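Local structure of cadherin-23 (Mus musculus, 5VH2) at residues 105-110 and 139-144; 111-116 and 135-140; 146-151 and 187-192. The protein is a calcium-dependent adhesion protein of the cadherin family that probably carries force in the mechanotransduction of hearing through its string of extracellular repeats. The protein carries 1 engineered substitution. One frame throughout, in Å; residues are numbered along the deposited sequence.

Interaction 1 (105-110 and 139-144). Engineered in segment 139-144: D139 (natural residue Ser). With NA (sodium ion), chain H; CA (calcium ion), chain F; CA (calcium ion), chain G.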
# COMPACT_ATOMS: atom_id res chain seq x y z
N ASN A 105 -5.86 -3.68 2.66
CA ASN A 105 -4.66 -3.55 1.84
C ASN A 105 -5.02 -3.68 0.37
O ASN A 105 -5.68 -4.63 -0.03
CB ASN A 105 -3.64 -4.60 2.23
CG ASN A 105 -2.30 -4.40 1.54
OD1 ASN A 105 -1.96 -3.30 1.06
ND2 ASN A 105 -1.51 -5.47 1.49
N GLU A 106 -4.65 -2.69 -0.41
CA GLU A 106 -4.80 -2.74 -1.84
C GLU A 106 -3.45 -2.55 -2.48
O GLU A 106 -2.51 -2.08 -1.83
CB GLU A 106 -5.70 -1.61 -2.31
CG GLU A 106 -7.06 -1.52 -1.65
CD GLU A 106 -7.96 -0.56 -2.40
OE1 GLU A 106 -8.47 -0.95 -3.48
OE2 GLU A 106 -8.10 0.61 -1.96
N LEU A 107 -3.35 -2.89 -3.76
CA LEU A 107 -2.11 -2.80 -4.49
C LEU A 107 -1.84 -1.36 -4.92
O LEU A 107 -2.22 -0.93 -6.01
CB LEU A 107 -2.19 -3.71 -5.70
CG LEU A 107 -0.86 -4.05 -6.38
CD1 LEU A 107 -0.01 -5.06 -5.60
CD2 LEU A 107 -1.19 -4.60 -7.76
N ASP A 108 -1.15 -0.63 -4.05
CA ASP A 108 -0.83 0.79 -4.26
C ASP A 108 0.65 1.14 -3.97
O ASP A 108 0.98 2.30 -3.79
CB ASP A 108 -1.73 1.64 -3.37
CG ASP A 108 -1.47 1.45 -1.88
OD1 ASP A 108 -0.94 0.40 -1.46
OD2 ASP A 108 -1.80 2.36 -1.10
N GLU A 109 1.52 0.14 -3.92
CA GLU A 109 2.91 0.38 -3.52
C GLU A 109 3.86 -0.28 -4.50
O GLU A 109 3.45 -1.11 -5.29
CB GLU A 109 3.21 -0.15 -2.11
CG GLU A 109 2.36 0.43 -1.01
CD GLU A 109 2.66 1.88 -0.73
OE1 GLU A 109 1.93 2.46 0.09
OE2 GLU A 109 3.59 2.43 -1.32
N ALA A 110 5.15 0.09 -4.40
CA ALA A 110 6.18 -0.35 -5.33
C ALA A 110 6.71 -1.74 -4.95
O ALA A 110 5.94 -2.58 -4.45
CB ALA A 110 7.29 0.70 -5.41
N ASP A 139 7.07 -7.75 -3.66
CA ASP A 139 6.00 -6.77 -3.65
C ASP A 139 5.85 -6.20 -2.23
O ASP A 139 5.48 -6.91 -1.29
CB ASP A 139 4.70 -7.45 -4.08
CG ASP A 139 3.51 -6.56 -4.01
OD1 ASP A 139 3.70 -5.33 -4.14
OD2 ASP A 139 2.40 -7.10 -3.84
N ILE A 140 6.10 -4.90 -2.11
CA ILE A 140 5.87 -4.19 -0.85
C ILE A 140 4.46 -4.46 -0.32
O ILE A 140 4.30 -4.70 0.85
CB ILE A 140 6.10 -2.67 -1.01
CG1 ILE A 140 7.61 -2.38 -1.18
CG2 ILE A 140 5.55 -1.90 0.19
CD1 ILE A 140 7.93 -0.99 -1.70
N ASP A 141 3.46 -4.44 -1.20
CA ASP A 141 2.06 -4.66 -0.81
C ASP A 141 1.76 -6.04 -0.23
O ASP A 141 0.74 -6.22 0.44
CB ASP A 141 1.11 -4.45 -1.99
CG ASP A 141 1.04 -3.01 -2.44
OD1 ASP A 141 0.36 -2.19 -1.77
OD2 ASP A 141 1.65 -2.72 -3.49
N ASN A 142 2.64 -7.02 -0.55
CA ASN A 142 2.48 -8.41 -0.09
C ASN A 142 1.20 -9.05 -0.62
O ASN A 142 0.60 -9.89 0.04
CB ASN A 142 2.59 -8.48 1.43
CG ASN A 142 3.97 -8.11 1.92
OD1 ASN A 142 4.95 -8.32 1.21
ND2 ASN A 142 4.08 -7.59 3.13
N LEU A 143 0.80 -8.66 -1.83
CA LEU A 143 -0.35 -9.23 -2.52
C LEU A 143 0.07 -10.07 -3.73
O LEU A 143 -0.38 -11.20 -3.86
CB LEU A 143 -1.27 -8.13 -2.97
CG LEU A 143 -1.89 -7.21 -1.89
CD1 LEU A 143 -2.47 -5.98 -2.53
CD2 LEU A 143 -2.99 -7.91 -1.13
N ASN A 144 0.95 -9.55 -4.57
CA ASN A 144 1.25 -10.15 -5.87
C ASN A 144 2.67 -10.71 -6.03
O ASN A 144 3.62 -10.32 -5.35
CB ASN A 144 1.00 -9.12 -7.00
CG ASN A 144 -0.47 -8.81 -7.19
OD1 ASN A 144 -1.32 -9.37 -6.52
ND2 ASN A 144 -0.77 -7.91 -8.11
NA NA H . 3.87 -3.38 -4.79
CA CA F . -1.21 -1.57 0.00
CA CA G . -0.14 1.63 0.74
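D141 points its carboxylate at the linker 105-110 and crosses E109 at about a right angle. Its two oxygens serve two metals. OD1 of D141 joins OD1 of N105, O of E106 and OD1 of D108 on one calcium ion; OD2 joins O of E109, O of A110 and OD1 of D139 on the sodium ion. Aspartate suits this place because its short chain offers two oxygens that can be shared. Backbone amides steady them: E109 N reaches the syn lone pair of D141 OD2 at 2.9 Å, while D108 N meets D141 OD1 at 3.1 Å from above the carboxylate plane.

N105 divides its amide. Its CG, anti to the backbone N (chi1 -172°), carries the amide toward 139-144. There N105 OD1 binds calcium at 2.2 Å, and N105 ND2 donates to O of D141 at 2.6 Å, within both the amide and the carbonyl plane. D108 bridges the two calcium ions through OD1; its OD2 and E109 OE1 add to the second. E20 and E74 serve both calcium ions, D72 the second, and D193 the sodium.

D139, an engineered residue, turns OD1 to sodium at 2.1 Å, while OD2 accepts L143 N and N144 N from opposite faces of its plane. L107 lays CD1 3.6 Å from D139 OD2, and its CB meets L143 CD1 at 3.9 Å. I140 N donates to A110 O at 3.3 Å, tying the type I turn D139-N142 to the linker.

This is the calcium-binding linker between consecutive cadherin repeats: 105-110 runs from strand 94-104 to strand 111-113. Segment 139-144 leads from the end of strand 131-139 toward strand 147-150.

Interaction 2 (111-116 and 135-140). Engineered in segment 135-140: D139 (natural residue Ser). With NA (sodium ion), chain H.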
# COMPACT_ATOMS: atom_id res chain seq x y z
N VAL A 111 7.99 -1.99 -5.22
CA VAL A 111 8.59 -3.31 -5.06
C VAL A 111 10.04 -3.13 -4.65
O VAL A 111 10.73 -2.27 -5.21
CB VAL A 111 8.62 -4.00 -6.42
CG1 VAL A 111 9.30 -5.35 -6.28
CG2 VAL A 111 7.22 -4.12 -7.00
N GLN A 112 10.52 -3.98 -3.73
CA GLN A 112 11.95 -4.02 -3.37
C GLN A 112 12.66 -5.23 -3.99
O GLN A 112 12.05 -6.29 -4.11
CB GLN A 112 12.14 -4.14 -1.86
CG GLN A 112 11.43 -3.11 -1.01
CD GLN A 112 11.54 -3.45 0.46
OE1 GLN A 112 12.52 -3.10 1.11
NE2 GLN A 112 10.55 -4.16 0.98
N PHE A 113 13.94 -5.08 -4.29
CA PHE A 113 14.80 -6.16 -4.79
C PHE A 113 15.61 -6.78 -3.66
O PHE A 113 15.74 -6.20 -2.61
CB PHE A 113 15.78 -5.62 -5.85
CG PHE A 113 15.11 -5.21 -7.12
CD1 PHE A 113 14.89 -6.14 -8.12
CD2 PHE A 113 14.66 -3.92 -7.30
CE1 PHE A 113 14.26 -5.79 -9.31
CE2 PHE A 113 14.02 -3.56 -8.48
CZ PHE A 113 13.83 -4.49 -9.49
N SER A 114 16.22 -7.94 -3.91
CA SER A 114 16.98 -8.64 -2.88
C SER A 114 18.41 -8.09 -2.70
O SER A 114 19.09 -8.45 -1.73
CB SER A 114 17.01 -10.13 -3.18
OG SER A 114 17.50 -10.37 -4.48
N ASN A 115 18.86 -7.21 -3.60
CA ASN A 115 20.10 -6.46 -3.40
C ASN A 115 20.07 -5.12 -4.14
O ASN A 115 19.13 -4.80 -4.88
CB ASN A 115 21.29 -7.25 -3.92
CG ASN A 115 22.18 -7.76 -2.82
OD1 ASN A 115 22.68 -6.99 -1.98
ND2 ASN A 115 22.41 -9.07 -2.81
N ALA A 116 21.15 -4.38 -3.94
CA ALA A 116 21.36 -3.08 -4.56
C ALA A 116 21.55 -3.22 -6.05
O ALA A 116 21.11 -2.38 -6.80
CB ALA A 116 22.57 -2.40 -3.93
N VAL A 135 17.56 -12.42 -10.51
CA VAL A 135 16.97 -11.21 -9.94
C VAL A 135 15.69 -11.65 -9.27
O VAL A 135 14.93 -12.42 -9.84
CB VAL A 135 16.63 -10.14 -10.99
CG1 VAL A 135 15.89 -8.95 -10.36
CG2 VAL A 135 17.91 -9.70 -11.69
N GLN A 136 15.48 -11.17 -8.04
CA GLN A 136 14.35 -11.53 -7.22
C GLN A 136 13.88 -10.26 -6.55
O GLN A 136 14.69 -9.48 -6.04
CB GLN A 136 14.74 -12.57 -6.15
CG GLN A 136 14.89 -13.98 -6.68
CD GLN A 136 15.42 -14.94 -5.62
OE1 GLN A 136 16.61 -15.28 -5.62
NE2 GLN A 136 14.54 -15.39 -4.72
N ALA A 137 12.56 -10.09 -6.52
CA ALA A 137 11.95 -8.89 -5.99
C ALA A 137 10.67 -9.23 -5.23
O ALA A 137 10.09 -10.31 -5.39
CB ALA A 137 11.71 -7.89 -7.11
N TYR A 138 10.26 -8.31 -4.36
CA TYR A 138 9.30 -8.60 -3.30
C TYR A 138 8.29 -7.47 -3.20
O TYR A 138 8.63 -6.36 -2.75
CB TYR A 138 10.01 -8.79 -1.97
CG TYR A 138 11.05 -9.86 -2.04
CD1 TYR A 138 12.33 -9.58 -2.49
CD2 TYR A 138 10.74 -11.18 -1.71
CE1 TYR A 138 13.27 -10.58 -2.58
CE2 TYR A 138 11.70 -12.16 -1.74
CZ TYR A 138 12.96 -11.85 -2.19
OH TYR A 138 13.91 -12.82 -2.30
N ASP A 139 7.07 -7.75 -3.66
CA ASP A 139 6.00 -6.77 -3.65
C ASP A 139 5.85 -6.20 -2.23
O ASP A 139 5.48 -6.91 -1.29
CB ASP A 139 4.70 -7.45 -4.08
CG ASP A 139 3.51 -6.56 -4.01
OD1 ASP A 139 3.70 -5.33 -4.14
OD2 ASP A 139 2.40 -7.10 -3.84
N ILE A 140 6.10 -4.90 -2.11
CA ILE A 140 5.87 -4.19 -0.85
C ILE A 140 4.46 -4.46 -0.32
O ILE A 140 4.30 -4.70 0.85
CB ILE A 140 6.10 -2.67 -1.01
CG1 ILE A 140 7.61 -2.38 -1.18
CG2 ILE A 140 5.55 -1.90 0.19
CD1 ILE A 140 7.93 -0.99 -1.70
NA NA H . 3.87 -3.38 -4.79
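Q112 and Y138 form the hydrogen-bonded pair at the middle of a short antiparallel pairing, in which strand 111-113 lies at the edge of its sheet against strand 131-139. Y138 N donates to Q112 O at 2.7 Å, nearly along the C=O axis, and Q112 N returns a bond to Y138 O at 3.2 Å from above the carbonyl plane. Beyond the strand, S114 N continues the series to Q136 O at 3.0 Å. V111 with D139 and F113 with A137 are the non-hydrogen-bonded pairs.

Apolar contacts gather on the face of V111, F113 and A137. V111 has CG1 anti to its backbone N (chi1 178°), and this methyl meets A137 CB at 3.6 Å. F113 CD1 lies 3.8 Å from A137 CB, and V135 CG1 comes to the edge of the F113 ring, 3.7 Å from CE1. Alanine leaves room for these larger groups, and behind them lie V202 of strand 200-209 and A191 of strand 184-192.

On the other face the residues Q112 and Y138 are exposed. S114 CB sits at the edge of the Y138 ring and in its plane, 3.8 Å from CE1. Q112 crosses I140 at about a right angle, its CG touching I140 CG1 at 3.9 Å; glutamine suits an exposed place of this kind, having a methylene group to pack on isoleucine and a polar end. S114 OG turns to Y118 OH for its hydrogen bond.

The chemistry is thus two-sided: apolar groups fill the inner face beside D139, amphipathic residues clothe the outer one, and backbone bonds join the start of the second repeat to the strand ending at the engineered D139, which binds sodium.

Interaction 3 (146-151 and 187-192)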
# COMPACT_ATOMS: atom_id res chain seq x y z
N ILE A 146 5.96 -11.04 -8.54
CA ILE A 146 6.66 -10.20 -9.48
C ILE A 146 6.78 -10.91 -10.84
O ILE A 146 6.89 -12.15 -10.93
CB ILE A 146 8.07 -9.89 -8.92
CG1 ILE A 146 7.98 -9.18 -7.56
CG2 ILE A 146 8.88 -9.05 -9.88
CD1 ILE A 146 7.12 -7.94 -7.55
N THR A 147 6.76 -10.11 -11.90
CA THR A 147 7.15 -10.57 -13.25
C THR A 147 8.34 -9.74 -13.77
O THR A 147 8.37 -8.53 -13.64
CB THR A 147 5.98 -10.46 -14.21
OG1 THR A 147 5.65 -9.09 -14.37
CG2 THR A 147 4.76 -11.19 -13.67
N TYR A 148 9.31 -10.41 -14.37
CA TYR A 148 10.58 -9.77 -14.70
C TYR A 148 10.74 -9.62 -16.21
O TYR A 148 10.36 -10.50 -16.96
CB TYR A 148 11.75 -10.57 -14.10
CG TYR A 148 11.61 -10.82 -12.59
CD1 TYR A 148 10.81 -11.84 -12.11
CD2 TYR A 148 12.28 -10.01 -11.66
CE1 TYR A 148 10.69 -12.07 -10.74
CE2 TYR A 148 12.14 -10.24 -10.29
CZ TYR A 148 11.36 -11.28 -9.85
OH TYR A 148 11.20 -11.55 -8.52
N ARG A 149 11.26 -8.48 -16.63
CA ARG A 149 11.64 -8.24 -18.03
C ARG A 149 12.79 -7.23 -18.13
O ARG A 149 12.96 -6.40 -17.22
CB ARG A 149 10.44 -7.69 -18.80
CG ARG A 149 10.06 -6.26 -18.41
CD ARG A 149 8.85 -5.78 -19.16
NE ARG A 149 8.06 -4.89 -18.31
CZ ARG A 149 8.17 -3.56 -18.25
NH1 ARG A 149 7.38 -2.87 -17.44
NH2 ARG A 149 9.11 -2.92 -18.95
N PHE A 150 13.50 -7.25 -19.25
CA PHE A 150 14.46 -6.20 -19.53
C PHE A 150 13.72 -4.98 -20.00
O PHE A 150 12.69 -5.09 -20.64
CB PHE A 150 15.50 -6.56 -20.59
CG PHE A 150 16.41 -7.69 -20.18
CD1 PHE A 150 17.03 -7.67 -18.95
CD2 PHE A 150 16.63 -8.77 -21.04
CE1 PHE A 150 17.84 -8.72 -18.55
CE2 PHE A 150 17.41 -9.85 -20.64
CZ PHE A 150 18.05 -9.80 -19.40
N ASP A 151 14.25 -3.83 -19.62
CA ASP A 151 13.61 -2.57 -19.90
C ASP A 151 13.82 -2.22 -21.38
O ASP A 151 14.65 -2.81 -22.11
CB ASP A 151 14.09 -1.50 -18.92
CG ASP A 151 15.39 -0.83 -19.34
OD1 ASP A 151 16.37 -1.54 -19.76
OD2 ASP A 151 15.43 0.42 -19.25
N LEU A 187 22.70 -4.47 -17.83
CA LEU A 187 21.26 -4.70 -18.07
C LEU A 187 20.40 -4.00 -17.00
O LEU A 187 20.82 -3.90 -15.85
CB LEU A 187 20.92 -6.18 -18.07
CG LEU A 187 21.92 -7.09 -18.78
CD1 LEU A 187 21.36 -8.49 -18.89
CD2 LEU A 187 22.29 -6.59 -20.16
N THR A 188 19.21 -3.56 -17.38
CA THR A 188 18.26 -2.92 -16.48
C THR A 188 16.99 -3.76 -16.42
O THR A 188 16.27 -3.87 -17.41
CB THR A 188 17.93 -1.49 -16.97
OG1 THR A 188 19.08 -0.67 -16.84
CG2 THR A 188 16.74 -0.86 -16.21
N VAL A 189 16.72 -4.36 -15.26
CA VAL A 189 15.58 -5.27 -15.14
C VAL A 189 14.41 -4.56 -14.46
O VAL A 189 14.59 -3.88 -13.45
CB VAL A 189 15.95 -6.54 -14.33
CG1 VAL A 189 14.75 -7.48 -14.23
CG2 VAL A 189 17.13 -7.26 -14.97
N VAL A 190 13.23 -4.69 -15.03
CA VAL A 190 12.03 -4.18 -14.40
C VAL A 190 11.31 -5.31 -13.70
O VAL A 190 11.15 -6.40 -14.25
CB VAL A 190 11.10 -3.55 -15.44
CG1 VAL A 190 9.77 -3.17 -14.80
CG2 VAL A 190 11.74 -2.31 -16.05
N ALA A 191 10.84 -5.01 -12.49
CA ALA A 191 9.99 -5.89 -11.69
C ALA A 191 8.59 -5.29 -11.63
O ALA A 191 8.37 -4.22 -11.04
CB ALA A 191 10.57 -6.04 -10.29
N ASP A 192 7.64 -5.96 -12.28
CA ASP A 192 6.25 -5.47 -12.36
C ASP A 192 5.39 -6.24 -11.36
O ASP A 192 5.44 -7.48 -11.32
CB ASP A 192 5.71 -5.68 -13.76
CG ASP A 192 6.51 -4.92 -14.85
OD1 ASP A 192 6.56 -3.66 -14.77
OD2 ASP A 192 7.08 -5.53 -15.80
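F150 packs its ring against L187 and V189 at the apolar centre of this pairing, which belongs to the Greek-key beta sandwich of the cadherin repeat. CE1 of F150 comes 3.5 Å from L187 CD1, while V189 CG2 sits at the ring edge, 3.9 Å from the same CE1. Near the other end of the pairing, I146 CG2 meets A191 CB at 3.5 Å. That methyl of I146 also rests over one face of the Y148 ring, offset toward its rim. The small A191 lets this branched neighbour close in, and strand 131-139 of the opposing sheet adds A137, which packs on A191.

The backbones form the next layer. Strand 147-150, outermost in its sheet, runs antiparallel to strand 184-192. T147 and D192 exchange both amide bonds, as do R149 and V190, V190 N reaching R149 O at 2.8 Å. D151 N extends the pairing to T188 O at 3.0 Å. D151 CG, set between its backbone N and carbonyl carbon (chi1 85°), lies against T188 CG2, while OD1 finds its hydrogen bond at T154.

On the outer face R149 and V190 lie side by side, pointing the same way, and V190 CG1 sits over one face of the guanidinium, offset toward the rim. Arginine suits this exposed edge: its flat guanidinium lies on the V190 methyls while its nitrogens reach D192. R149 and D192 cross at about a right angle, yet their flat groups are only 15° apart. The salt bridge is side-on, NH1 of R149 reaching D192 OD1 at 2.9 Å and NE of R149 meeting the syn lone pair of D192 OD2 at 2.8 Å.

Overall arrangement
Interactions 1 and 2 share D139 and I140 and both touch the sodium ion, so the strand pairing of interaction 2 runs straight into the metal-binding linker; their centres are 12 Å apart. Interaction 3 belongs to the other sheet of the second repeat, its centre 11 Å from that of interaction 2. The two sheets meet where A137 N approaches Y148 OH at 2.8 Å, probably a hydrogen bond, and where I146 packs on A137. I146 also links back to interaction 1, whose centre is 17 Å away, by CD1 lying 3.9 Å from D139 N; the side chain of I146 lies about 6 Å from the sodium ion.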